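Local coordinates for protein putative PLP-dependent aminotransferase (Bacillus cereus ATCC 10987, PDB 3JU7) that probably acts as a pyridoxal-phosphate-dependent aminotransferase of the DegT/DnrJ/EryC1/StrS family, and binds calcium, at residues I70-R75 with S180-Y185; K79-P84 with C98-Y103; F104-I109 with T338-I343. One frame throughout, in Å; residues are numbered along the deposited sequence.

Interaction 1 (I70-R75 with S180-Y185); sequences IQLKKR and SGMIIY
Ser180 meets Lys73 through a water. The ammonium NZ of Lys73 donates to water 1 at 2.6 Å, and the water donates to the carbonyl O of Ser180 at 3.0 Å. The hydroxyl of Ser180 turns elsewhere, to Glu149. At Gly181 the end of the lysine chain lies against the backbone, with Lys73 NZ 3.7 Å from Gly181 CA. The lysine is bent at chi3 (61°), which swings CE round to the glycine. Next comes Met182, a selenomethionine at the start of strand 182-186. Its SE touches Lys73 CD at 3.7 Å, the methylene part of the lysine, and the two side chains cross obliquely. The chain of Met182 is extended beyond CG, and its methyl CE reaches Leu72 CD2 at 4.2 Å. Ile201 and Ile212 also pack on Met182. Thus the last turn of helix 62-73 rests on the start of a strand of the central sheet of the large domain, as in fold type I PLP enzymes. The aliphatic part of Lys73 packs on the selenomethionine, while NZ forms a salt bridge with Glu152. The side-chain packing is mostly apolar, and the polar link between the segments runs through water; Glu152 probably offsets the lysine charge.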
# COMPACT_ATOMS: atom_id res chain seq x y z
N ILE A 70 2.99 -13.93 -1.66
CA ILE A 70 3.86 -14.79 -0.85
C ILE A 70 3.15 -15.28 0.41
O ILE A 70 3.19 -16.46 0.72
CB ILE A 70 5.17 -14.05 -0.48
CG1 ILE A 70 6.06 -13.91 -1.73
CG2 ILE A 70 5.94 -14.75 0.68
CD1 ILE A 70 6.99 -12.74 -1.67
N GLN A 71 2.51 -14.35 1.13
CA GLN A 71 1.72 -14.68 2.33
C GLN A 71 0.66 -15.74 2.00
O GLN A 71 0.56 -16.71 2.71
CB GLN A 71 1.06 -13.42 2.92
CG GLN A 71 0.22 -13.71 4.16
CD GLN A 71 1.02 -14.32 5.30
OE1 GLN A 71 2.19 -14.00 5.50
NE2 GLN A 71 0.40 -15.23 6.04
N LEU A 72 -0.11 -15.58 0.92
CA LEU A 72 -1.11 -16.61 0.54
C LEU A 72 -0.49 -17.96 0.18
O LEU A 72 -0.97 -19.01 0.57
CB LEU A 72 -1.95 -16.14 -0.66
CG LEU A 72 -2.94 -17.15 -1.24
CD1 LEU A 72 -4.02 -17.44 -0.21
CD2 LEU A 72 -3.52 -16.65 -2.56
N LYS A 73 0.57 -17.93 -0.61
CA LYS A 73 1.07 -19.11 -1.28
C LYS A 73 2.20 -19.82 -0.53
O LYS A 73 2.48 -20.96 -0.81
CB LYS A 73 1.54 -18.70 -2.67
CG LYS A 73 0.36 -18.47 -3.62
CD LYS A 73 0.75 -18.26 -5.05
CE LYS A 73 1.49 -19.45 -5.70
NZ LYS A 73 0.64 -20.54 -6.20
N LYS A 74 2.84 -19.17 0.42
CA LYS A 74 3.95 -19.82 1.09
C LYS A 74 3.54 -21.12 1.82
O LYS A 74 2.49 -21.23 2.43
CB LYS A 74 4.66 -18.87 2.06
CG LYS A 74 3.78 -18.43 3.20
CD LYS A 74 4.41 -17.38 4.14
CE LYS A 74 3.55 -17.27 5.40
NZ LYS A 74 4.20 -16.49 6.42
N ARG A 75 4.43 -22.11 1.80
CA ARG A 75 4.20 -23.32 2.57
C ARG A 75 4.41 -22.98 4.02
O ARG A 75 5.42 -22.38 4.40
CB ARG A 75 5.12 -24.44 2.11
CG ARG A 75 4.97 -24.69 0.63
CD ARG A 75 5.51 -25.98 0.21
NE ARG A 75 6.90 -26.13 0.59
CZ ARG A 75 7.65 -27.16 0.23
NH1 ARG A 75 7.14 -28.13 -0.53
NH2 ARG A 75 8.93 -27.22 0.61
N SER A 180 0.32 -21.33 -13.41
CA SER A 180 -0.39 -21.80 -12.23
C SER A 180 -0.11 -21.00 -10.98
O SER A 180 -0.97 -20.91 -10.13
CB SER A 180 0.01 -23.23 -11.93
OG SER A 180 -0.44 -24.03 -12.99
N GLY A 181 1.11 -20.48 -10.85
CA GLY A 181 1.46 -19.66 -9.71
C GLY A 181 0.89 -18.26 -9.86
O GLY A 181 -0.15 -18.05 -10.50
N MSE A 182 1.59 -17.30 -9.27
CA MSE A 182 1.18 -15.91 -9.38
C MSE A 182 2.28 -15.09 -10.03
O MSE A 182 3.46 -15.41 -9.87
CB MSE A 182 0.84 -15.35 -8.01
CG MSE A 182 -0.56 -15.71 -7.66
SE MSE A 182 -1.23 -15.31 -5.93
CE MSE A 182 -3.06 -15.32 -6.57
N ILE A 183 1.87 -14.09 -10.81
CA ILE A 183 2.77 -13.12 -11.42
C ILE A 183 2.41 -11.73 -10.91
O ILE A 183 1.24 -11.32 -10.94
CB ILE A 183 2.71 -13.21 -12.97
CG1 ILE A 183 2.78 -14.70 -13.37
CG2 ILE A 183 3.79 -12.36 -13.56
CD1 ILE A 183 3.54 -15.07 -14.56
N ILE A 184 3.41 -11.02 -10.42
CA ILE A 184 3.28 -9.65 -9.96
C ILE A 184 3.90 -8.67 -10.98
O ILE A 184 4.99 -8.87 -11.47
CB ILE A 184 4.00 -9.43 -8.60
CG1 ILE A 184 3.64 -10.53 -7.56
CG2 ILE A 184 3.69 -8.05 -8.09
CD1 ILE A 184 2.18 -11.05 -7.61
N TYR A 185 3.15 -7.63 -11.31
CA TYR A 185 3.59 -6.61 -12.20
C TYR A 185 3.36 -5.28 -11.52
O TYR A 185 2.42 -5.11 -10.70
CB TYR A 185 2.76 -6.58 -13.50
CG TYR A 185 2.61 -7.85 -14.27
CD1 TYR A 185 3.48 -8.21 -15.30
CD2 TYR A 185 1.48 -8.66 -14.08
CE1 TYR A 185 3.29 -9.43 -16.06
CE2 TYR A 185 1.28 -9.83 -14.81
CZ TYR A 185 2.18 -10.24 -15.80
OH TYR A 185 1.90 -11.42 -16.52
O HOH W 1 -1.42 -19.59 -7.51

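Interaction 2 (K79-P84 with C98-Y103); sequences KYALMP and CGLEPY
A beta-alpha-beta unit brings these segments together: strand 80-84, helix 90-97 and strand 101-105, with the two strands parallel neighbours. Gly99, with positive phi, is the C-prime residue of the Schellman motif that ends the helix. Leu100 then leads into the second strand and sets its methyl CD1 4.2 Å from Ala81 CB. Four backbone bonds join the segments. Glu101 N gives to Lys79 O at 2.9 Å, almost straight at 176°. Ala81 N donates to Glu101 O, and Ala81 O accepts from Tyr103 N. Met83 N to Tyr103 O is longer, at 3.2 Å.

On the sheet face of Tyr80, Leu82, Glu101 and Tyr103, the two tyrosines form a T-shaped pair. The edge of Tyr103, whose CG lies anti to the backbone N (chi1 -160°), points at the face of Tyr80, with planes at 89° and CD2 of Tyr103 over the ring centre, 3.7 Å from Tyr80 CD1. Lys79 CG sits over the centre of the opposite face of Tyr80. Glu101 OE1 approaches the rim of that ring, 3.6 Å from Tyr80 CE1. Tyr103 CB meets Leu82 CD1, and its hydroxyl bonds to Lys122. On the face of Ala81 and Pro102, the end of Met83 comes in, with SE 4.1 Å from Pro102 CB. Pro92 of the connecting helix packs on both residues.

Lys79 runs alongside Glu101, but NZ stays 4.1 Å from OE2, beyond a salt bridge. The backbone bonds fix the register, and the ring of Tyr80 is held between Tyr103 and Lys79. The lysine and glutamate charges probably attract only loosely.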
# COMPACT_ATOMS: atom_id res chain seq x y z
N LYS A 79 10.78 -21.88 5.84
CA LYS A 79 11.53 -20.80 6.45
C LYS A 79 12.10 -19.83 5.38
O LYS A 79 12.32 -18.65 5.64
CB LYS A 79 12.67 -21.44 7.23
CG LYS A 79 13.75 -20.48 7.70
CD LYS A 79 14.74 -21.17 8.60
CE LYS A 79 15.63 -20.14 9.29
NZ LYS A 79 16.67 -20.74 10.17
N TYR A 80 12.37 -20.33 4.20
CA TYR A 80 13.11 -19.56 3.20
C TYR A 80 12.30 -19.23 1.93
O TYR A 80 11.47 -20.04 1.47
CB TYR A 80 14.33 -20.36 2.76
CG TYR A 80 15.29 -20.70 3.86
CD1 TYR A 80 16.01 -19.70 4.50
CD2 TYR A 80 15.52 -22.01 4.24
CE1 TYR A 80 16.91 -20.00 5.48
CE2 TYR A 80 16.40 -22.31 5.25
CZ TYR A 80 17.11 -21.29 5.86
OH TYR A 80 18.01 -21.54 6.86
N ALA A 81 12.58 -18.06 1.37
CA ALA A 81 12.10 -17.69 0.02
C ALA A 81 13.33 -17.75 -0.90
O ALA A 81 14.26 -16.94 -0.73
CB ALA A 81 11.50 -16.27 0.03
N LEU A 82 13.37 -18.72 -1.81
CA LEU A 82 14.53 -18.86 -2.72
C LEU A 82 14.34 -17.87 -3.88
O LEU A 82 13.30 -17.87 -4.56
CB LEU A 82 14.65 -20.29 -3.26
CG LEU A 82 15.28 -21.34 -2.36
CD1 LEU A 82 14.77 -21.25 -0.90
CD2 LEU A 82 15.04 -22.70 -2.99
N MSE A 83 15.29 -16.96 -4.05
CA MSE A 83 15.20 -15.91 -5.05
C MSE A 83 16.59 -15.49 -5.48
O MSE A 83 17.57 -15.76 -4.81
CB MSE A 83 14.46 -14.69 -4.49
CG MSE A 83 15.16 -14.11 -3.25
SE MSE A 83 14.31 -12.55 -2.47
CE MSE A 83 12.61 -13.32 -1.97
N PRO A 84 16.69 -14.78 -6.59
CA PRO A 84 17.98 -14.20 -6.94
C PRO A 84 18.36 -13.05 -6.02
O PRO A 84 17.47 -12.42 -5.43
CB PRO A 84 17.73 -13.68 -8.35
CG PRO A 84 16.26 -13.34 -8.34
CD PRO A 84 15.66 -14.51 -7.61
N CYS A 98 6.69 -11.21 5.14
CA CYS A 98 5.90 -12.44 5.31
C CYS A 98 6.52 -13.39 6.31
O CYS A 98 6.09 -14.53 6.46
CB CYS A 98 5.71 -13.12 3.99
SG CYS A 98 4.66 -12.17 2.86
N GLY A 99 7.57 -12.95 6.97
CA GLY A 99 8.22 -13.77 7.96
C GLY A 99 9.18 -14.79 7.40
O GLY A 99 9.53 -15.72 8.08
N LEU A 100 9.64 -14.63 6.17
CA LEU A 100 10.60 -15.57 5.62
C LEU A 100 11.97 -14.96 5.56
O LEU A 100 12.13 -13.74 5.64
CB LEU A 100 10.20 -15.98 4.23
CG LEU A 100 8.78 -16.52 4.20
CD1 LEU A 100 8.42 -16.72 2.79
CD2 LEU A 100 8.75 -17.82 5.03
N GLU A 101 12.97 -15.82 5.43
CA GLU A 101 14.32 -15.36 5.18
C GLU A 101 14.57 -15.52 3.69
O GLU A 101 14.31 -16.58 3.13
CB GLU A 101 15.34 -16.20 5.93
CG GLU A 101 15.35 -15.97 7.39
CD GLU A 101 16.55 -16.63 8.07
OE1 GLU A 101 17.56 -16.97 7.40
OE2 GLU A 101 16.48 -16.79 9.28
N PRO A 102 15.08 -14.48 3.04
CA PRO A 102 15.54 -14.77 1.69
C PRO A 102 16.70 -15.77 1.75
O PRO A 102 17.44 -15.83 2.75
CB PRO A 102 16.02 -13.40 1.19
CG PRO A 102 15.27 -12.39 2.08
CD PRO A 102 15.18 -13.06 3.40
N TYR A 103 16.78 -16.60 0.72
CA TYR A 103 17.90 -17.51 0.47
C TYR A 103 18.33 -17.29 -0.99
O TYR A 103 17.61 -17.68 -1.93
CB TYR A 103 17.48 -18.95 0.68
CG TYR A 103 18.64 -19.93 0.91
CD1 TYR A 103 19.66 -20.10 -0.02
CD2 TYR A 103 18.69 -20.68 2.08
CE1 TYR A 103 20.68 -21.01 0.20
CE2 TYR A 103 19.72 -21.58 2.31
CZ TYR A 103 20.70 -21.74 1.37
OH TYR A 103 21.70 -22.63 1.65

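Interaction 3 (F104-I109 with T338-I343); sequences FIDISI and TRTNKI
Asp106 receives the first turn of helix 338-346 with both carboxylate oxygens. OD1 takes the backbone N of Thr340 at 2.9 Å on its syn lone pair, and the hydroxyl OG1 of Thr340 at 2.6 Å. OD2 takes the backbone N of Arg339 on its own syn lone pair. It also takes Arg339 NE at 3.0 Å, a salt bridge that arrives from above the carboxylate plane. Four bonds therefore grip this buried carboxylate, two on each oxygen. The guanidinium plane stands 75° from it. Ile107 O lies over one face of the guanidinium, 3.1 Å from Arg339 NE, but the angle is too poor for a hydrogen bond.

Here the chain leaves strand 101-105, outermost within this chain in the large-domain sheet, to meet helix 338-346. Though far off in the sequence, Asp106 accepts from two backbone N-H groups of the helix's first turn. This helix end would be expected to favour its negative charge. Water 2 links the hydroxyl of Thr340 to the carbonyl of Ile105.

Apolar packing lies farther along the helix. Ile107 CD1 meets Ile343 CG1 at 4.0 Å; with chi1 at 53°, Ile107 CG1 is wedged between backbone N and carbonyl carbon, near Thr340 OG1. Ile109 CD1 lies 3.8 Å from Ile343 CD1 and near CG of Lys342, a residue whose NZ forms a salt bridge with Glu297. The exposed rim is looser. Water 4 links Arg339 NH1 to Ile109 N at 2.9 Å from each. Arg339 NH2 turns to a salt bridge with Asp115 and weakly to water 3.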
# COMPACT_ATOMS: atom_id res chain seq x y z
N PHE A 104 19.48 -16.65 -1.17
CA PHE A 104 19.84 -16.18 -2.51
C PHE A 104 20.49 -17.27 -3.38
O PHE A 104 21.37 -18.03 -2.91
CB PHE A 104 20.75 -14.96 -2.43
CG PHE A 104 20.14 -13.77 -1.76
CD1 PHE A 104 19.04 -13.12 -2.32
CD2 PHE A 104 20.67 -13.27 -0.59
CE1 PHE A 104 18.50 -12.00 -1.72
CE2 PHE A 104 20.12 -12.15 0.02
CZ PHE A 104 19.03 -11.53 -0.54
N ILE A 105 20.07 -17.30 -4.65
CA ILE A 105 20.48 -18.29 -5.64
C ILE A 105 21.18 -17.52 -6.79
O ILE A 105 20.64 -16.52 -7.33
CB ILE A 105 19.22 -19.04 -6.20
CG1 ILE A 105 18.35 -19.60 -5.05
CG2 ILE A 105 19.57 -20.15 -7.28
CD1 ILE A 105 19.04 -20.54 -4.08
N ASP A 106 22.34 -18.03 -7.21
CA ASP A 106 23.08 -17.44 -8.33
C ASP A 106 22.29 -17.39 -9.65
O ASP A 106 21.34 -18.16 -9.86
CB ASP A 106 24.35 -18.22 -8.57
CG ASP A 106 25.48 -17.34 -9.04
OD1 ASP A 106 25.36 -16.08 -8.96
OD2 ASP A 106 26.51 -17.93 -9.44
N ILE A 107 22.72 -16.51 -10.55
CA ILE A 107 22.07 -16.34 -11.86
C ILE A 107 22.95 -16.90 -13.00
O ILE A 107 24.15 -17.07 -12.84
CB ILE A 107 21.75 -14.84 -12.15
CG1 ILE A 107 23.00 -13.93 -12.00
CG2 ILE A 107 20.67 -14.30 -11.19
CD1 ILE A 107 22.84 -12.55 -12.66
N SER A 108 22.34 -17.20 -14.15
CA SER A 108 23.09 -17.46 -15.36
C SER A 108 23.78 -16.19 -15.84
O SER A 108 23.23 -15.10 -15.76
CB SER A 108 22.19 -18.04 -16.44
OG SER A 108 21.76 -19.34 -16.04
N ILE A 109 25.00 -16.35 -16.34
CA ILE A 109 25.81 -15.23 -16.78
C ILE A 109 25.26 -14.55 -18.03
O ILE A 109 25.57 -13.39 -18.27
CB ILE A 109 27.28 -15.66 -17.03
CG1 ILE A 109 28.23 -14.48 -16.79
CG2 ILE A 109 27.43 -16.33 -18.43
CD1 ILE A 109 28.53 -14.16 -15.29
N THR A 338 29.07 -16.39 -7.40
CA THR A 338 30.15 -15.90 -8.28
C THR A 338 29.65 -15.19 -9.56
O THR A 338 30.21 -14.18 -9.95
CB THR A 338 31.11 -17.04 -8.68
OG1 THR A 338 31.77 -17.53 -7.50
CG2 THR A 338 32.13 -16.54 -9.69
N ARG A 339 28.62 -15.72 -10.19
CA ARG A 339 28.10 -15.06 -11.40
C ARG A 339 27.39 -13.74 -11.10
O ARG A 339 27.57 -12.74 -11.84
CB ARG A 339 27.21 -16.01 -12.18
CG ARG A 339 27.99 -17.16 -12.73
CD ARG A 339 27.12 -18.25 -13.30
NE ARG A 339 26.45 -19.06 -12.27
CZ ARG A 339 25.60 -20.05 -12.55
NH1 ARG A 339 25.29 -20.34 -13.81
NH2 ARG A 339 25.03 -20.74 -11.59
N THR A 340 26.60 -13.72 -10.02
CA THR A 340 25.89 -12.50 -9.59
C THR A 340 26.93 -11.41 -9.34
O THR A 340 26.78 -10.28 -9.77
CB THR A 340 25.01 -12.74 -8.31
OG1 THR A 340 24.14 -13.87 -8.52
CG2 THR A 340 24.12 -11.54 -7.99
N ASN A 341 28.01 -11.76 -8.67
CA ASN A 341 29.07 -10.79 -8.40
C ASN A 341 29.67 -10.24 -9.68
O ASN A 341 29.90 -9.03 -9.81
CB ASN A 341 30.18 -11.39 -7.52
CG ASN A 341 29.70 -11.64 -6.11
OD1 ASN A 341 28.65 -11.12 -5.70
ND2 ASN A 341 30.45 -12.43 -5.34
N LYS A 342 29.93 -11.13 -10.61
CA LYS A 342 30.52 -10.72 -11.86
C LYS A 342 29.57 -9.78 -12.61
O LYS A 342 29.99 -8.71 -13.05
CB LYS A 342 30.90 -11.97 -12.69
CG LYS A 342 31.38 -11.67 -14.09
CD LYS A 342 32.63 -10.82 -14.11
CE LYS A 342 33.85 -11.62 -13.78
NZ LYS A 342 34.13 -12.55 -14.93
N ILE A 343 28.31 -10.18 -12.77
CA ILE A 343 27.34 -9.34 -13.50
C ILE A 343 27.15 -7.99 -12.79
O ILE A 343 26.87 -6.99 -13.43
CB ILE A 343 25.99 -10.08 -13.66
CG1 ILE A 343 26.15 -11.28 -14.60
CG2 ILE A 343 24.86 -9.13 -14.19
CD1 ILE A 343 26.69 -10.93 -16.02
O HOH W 2 21.54 -13.98 -7.69
O HOH W 3 26.65 -21.42 -9.49
O HOH W 4 25.83 -19.18 -16.38

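In the fold
From the N terminus, helix 62-73 supplies the first half of interaction 1, which closes only when the chain reaches strand 182-186. Interaction 2 is nested inside that loop. It closes the short loop through helix 90-97. The two contacts touch where Lys74 NZ meets Cys98 O. Interaction 3 opens on the next residues of strand 101-105, in series with interaction 2, and Met83 O probably accepts from Ile105 N at their junction. It closes far along the chain, so it crosses interaction 1. Interaction 1 packs helix 62-73 on the central sheet. Interaction 2 joins two neighbouring strands at the sheet's edge, with 101-105 outermost within this chain. Interaction 3 ties that edge to helix 338-346 in the C-terminal part of the chain.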